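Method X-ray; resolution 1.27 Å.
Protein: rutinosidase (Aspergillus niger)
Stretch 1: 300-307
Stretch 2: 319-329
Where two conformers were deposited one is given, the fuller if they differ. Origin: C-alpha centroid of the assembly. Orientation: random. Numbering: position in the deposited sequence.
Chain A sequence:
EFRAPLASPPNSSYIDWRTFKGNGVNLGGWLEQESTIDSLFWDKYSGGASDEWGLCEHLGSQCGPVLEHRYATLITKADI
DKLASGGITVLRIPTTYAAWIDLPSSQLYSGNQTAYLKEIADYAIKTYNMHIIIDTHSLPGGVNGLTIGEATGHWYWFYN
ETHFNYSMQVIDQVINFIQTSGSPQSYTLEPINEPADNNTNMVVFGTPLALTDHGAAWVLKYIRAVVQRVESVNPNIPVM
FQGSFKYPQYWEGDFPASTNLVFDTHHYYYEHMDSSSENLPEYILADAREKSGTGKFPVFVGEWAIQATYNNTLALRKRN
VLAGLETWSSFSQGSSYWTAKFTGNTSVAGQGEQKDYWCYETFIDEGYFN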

# COMPACT_ATOMS: atom_id res chain seq x y z
N PHE A 300 6.44 12.58 -14.12
CA PHE A 300 7.31 13.48 -13.33
C PHE A 300 6.90 13.37 -11.86
O PHE A 300 5.71 13.41 -11.58
CB PHE A 300 7.14 14.90 -13.83
CG PHE A 300 8.04 15.95 -13.22
CD1 PHE A 300 9.39 15.99 -13.55
CD2 PHE A 300 7.56 16.89 -12.32
CE1 PHE A 300 10.24 16.95 -13.00
CE2 PHE A 300 8.39 17.84 -11.76
CZ PHE A 300 9.72 17.89 -12.14
N VAL A 301 7.86 13.24 -10.95
CA VAL A 301 7.56 13.08 -9.52
C VAL A 301 7.46 14.49 -8.96
O VAL A 301 8.47 15.07 -8.48
CB VAL A 301 8.59 12.19 -8.80
CG1 VAL A 301 8.26 12.10 -7.33
CG2 VAL A 301 8.58 10.82 -9.44
N GLY A 302 6.30 15.12 -9.10
CA GLY A 302 6.18 16.55 -8.78
C GLY A 302 6.24 16.91 -7.31
O GLY A 302 6.37 18.13 -7.03
N GLU A 303 6.08 15.96 -6.43
CA GLU A 303 6.28 16.21 -4.99
C GLU A 303 6.88 14.94 -4.39
O GLU A 303 6.39 13.83 -4.66
CB GLU A 303 5.01 16.49 -4.21
CG GLU A 303 4.31 17.77 -4.58
CD GLU A 303 3.15 18.11 -3.67
OE1 GLU A 303 3.06 17.56 -2.51
OE2 GLU A 303 2.27 18.89 -4.10
N TRP A 304 7.84 15.15 -3.49
CA TRP A 304 8.42 14.10 -2.63
C TRP A 304 9.25 14.79 -1.57
O TRP A 304 9.60 15.98 -1.68
CB TRP A 304 9.26 13.08 -3.43
CG TRP A 304 10.58 13.62 -3.90
CD1 TRP A 304 10.84 14.59 -4.82
CD2 TRP A 304 11.87 13.20 -3.39
NE1 TRP A 304 12.20 14.76 -4.96
CE2 TRP A 304 12.85 13.93 -4.09
CE3 TRP A 304 12.26 12.25 -2.44
CZ2 TRP A 304 14.21 13.70 -3.88
CZ3 TRP A 304 13.61 12.02 -2.23
CH2 TRP A 304 14.53 12.77 -2.94
N ALA A 305 9.57 14.04 -0.51
CA ALA A 305 10.46 14.50 0.55
C ALA A 305 11.01 13.28 1.26
O ALA A 305 10.45 12.22 1.16
CB ALA A 305 9.77 15.46 1.49
N ILE A 306 12.09 13.48 2.03
CA ILE A 306 12.85 12.35 2.66
C ILE A 306 12.40 12.02 4.07
O ILE A 306 12.98 11.06 4.63
CB ILE A 306 14.36 12.60 2.62
CG1 ILE A 306 14.77 13.80 3.42
CG2 ILE A 306 14.85 12.62 1.21
CD1 ILE A 306 16.28 13.79 3.74
N GLN A 307 11.47 12.72 4.72
CA GLN A 307 11.07 12.33 6.08
C GLN A 307 10.45 10.95 6.05
O GLN A 307 9.51 10.65 5.25
CB GLN A 307 10.11 13.33 6.70
CG GLN A 307 9.75 12.92 8.14
CD GLN A 307 8.70 13.77 8.80
OE1 GLN A 307 8.49 14.95 8.43
NE2 GLN A 307 8.04 13.22 9.80
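Stretch 2 (319-329) RNVLAGLETWS

Stretch 2 is a segment of helix and packs along the strand of stretch 1, roughly antiparallel to it: the axes cross at 151° and approach to 8.6 Å. The register follows from that direction, with Trp328 beside Val301 and Asn320 beside Ile306, their CA atoms 6.7 Å and 6.5 Å apart.

Trp304 and Trp328 bury the most surface, and they do so as an edge-to-face pair. Trp328 turns its edge to the face of Trp304, the planes at 75°, with Trp328 NE1 3.3 Å from Trp304 CD2. The far end of the Trp304 indole, in the p rotamer, reaches the helix backbone: CH2 lies 3.6 Å from Gly324 CA and 3.6 Å from Val321 O. Glycine is what makes room here, since a CB on Gly324 would fall 2.2 Å from Trp304 CH2. The CA-to-CB bond of Leu325 points sideways, but the end of its side chain comes nearer, with Leu325 CD2 4.0 Å from Trp304 CZ2.

Val301 then covers a face of Trp328, with its CG2 3.7 Å from Trp328 CE3. At the other end of the contact, Ile306 CG2 meets Val321 CG2 and Asn320 CB, each at 4.0 Å. No hydrogen bond crosses the interface. The rule to read is that a large ring on the strand, set against a glycine on the helix, can join the two through apolar and aromatic packing.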

# COMPACT_ATOMS: atom_id res chain seq x y z
N ARG A 319 22.54 11.17 1.57
CA ARG A 319 22.41 9.87 0.86
C ARG A 319 20.96 9.70 0.36
O ARG A 319 20.79 9.28 -0.79
CB ARG A 319 22.80 8.73 1.81
CG ARG A 319 22.53 7.33 1.26
CD ARG A 319 21.21 6.78 1.75
NE ARG A 319 21.38 5.43 2.27
CZ ARG A 319 20.56 4.83 3.12
NH1 ARG A 319 19.50 5.45 3.59
NH2 ARG A 319 20.83 3.59 3.51
N ASN A 320 19.98 10.05 1.19
CA ASN A 320 18.54 9.88 0.87
C ASN A 320 18.11 10.85 -0.25
O ASN A 320 17.39 10.41 -1.15
CB ASN A 320 17.67 9.95 2.13
CG ASN A 320 17.77 8.69 2.95
OD1 ASN A 320 18.08 7.63 2.42
ND2 ASN A 320 17.50 8.78 4.24
N VAL A 321 18.50 12.12 -0.16
CA VAL A 321 18.11 13.08 -1.25
C VAL A 321 18.72 12.63 -2.55
O VAL A 321 18.04 12.60 -3.61
CB VAL A 321 18.53 14.53 -0.95
CG1 VAL A 321 18.22 15.47 -2.12
CG2 VAL A 321 17.88 15.04 0.27
N LEU A 322 20.03 12.29 -2.56
CA LEU A 322 20.68 11.89 -3.81
C LEU A 322 20.09 10.58 -4.35
O LEU A 322 19.93 10.45 -5.58
CB LEU A 322 22.19 11.78 -3.59
CG LEU A 322 22.89 13.10 -3.28
CD1 LEU A 322 24.38 12.84 -3.08
CD2 LEU A 322 22.71 14.12 -4.37
N ALA A 323 19.76 9.63 -3.46
CA ALA A 323 19.13 8.37 -3.89
C ALA A 323 17.81 8.66 -4.62
O ALA A 323 17.48 8.09 -5.66
CB ALA A 323 18.94 7.42 -2.74
N GLY A 324 17.01 9.52 -4.03
CA GLY A 324 15.73 9.84 -4.66
C GLY A 324 15.93 10.54 -5.96
O GLY A 324 15.29 10.18 -6.99
N LEU A 325 16.77 11.58 -6.04
CA LEU A 325 16.98 12.29 -7.31
C LEU A 325 17.38 11.31 -8.42
O LEU A 325 16.84 11.34 -9.55
CB LEU A 325 18.06 13.35 -7.17
CG LEU A 325 17.67 14.52 -6.30
CD1 LEU A 325 18.82 15.52 -6.21
CD2 LEU A 325 16.47 15.29 -6.81
N GLU A 326 18.31 10.42 -8.10
CA GLU A 326 18.83 9.47 -9.11
C GLU A 326 17.73 8.51 -9.58
O GLU A 326 17.63 8.18 -10.79
CB GLU A 326 20.02 8.65 -8.58
CG GLU A 326 21.32 9.42 -8.48
CD GLU A 326 22.42 8.66 -7.78
OE1 GLU A 326 23.35 9.36 -7.28
OE2 GLU A 326 22.26 7.38 -7.58
N THR A 327 16.88 8.07 -8.65
CA THR A 327 15.82 7.10 -8.95
C THR A 327 14.76 7.78 -9.83
O THR A 327 14.37 7.22 -10.83
CB THR A 327 15.25 6.54 -7.67
OG1 THR A 327 16.26 5.93 -6.86
CG2 THR A 327 14.18 5.50 -7.97
N TRP A 328 14.28 8.92 -9.41
CA TRP A 328 13.20 9.56 -10.18
C TRP A 328 13.66 9.95 -11.57
O TRP A 328 12.81 9.99 -12.51
CB TRP A 328 12.63 10.78 -9.47
CG TRP A 328 12.23 10.61 -8.04
CD1 TRP A 328 12.56 11.43 -7.01
CD2 TRP A 328 11.50 9.52 -7.43
NE1 TRP A 328 12.03 11.00 -5.85
CE2 TRP A 328 11.35 9.82 -6.05
CE3 TRP A 328 10.87 8.38 -7.90
CZ2 TRP A 328 10.63 9.03 -5.15
CZ3 TRP A 328 10.17 7.58 -7.01
CH2 TRP A 328 10.05 7.88 -5.66
N SER A 329 14.95 10.31 -11.77
CA SER A 329 15.38 10.73 -13.12
C SER A 329 15.73 9.53 -14.02
O SER A 329 15.91 9.78 -15.25
CB SER A 329 16.47 11.75 -13.02
OG SER A 329 17.58 11.18 -12.38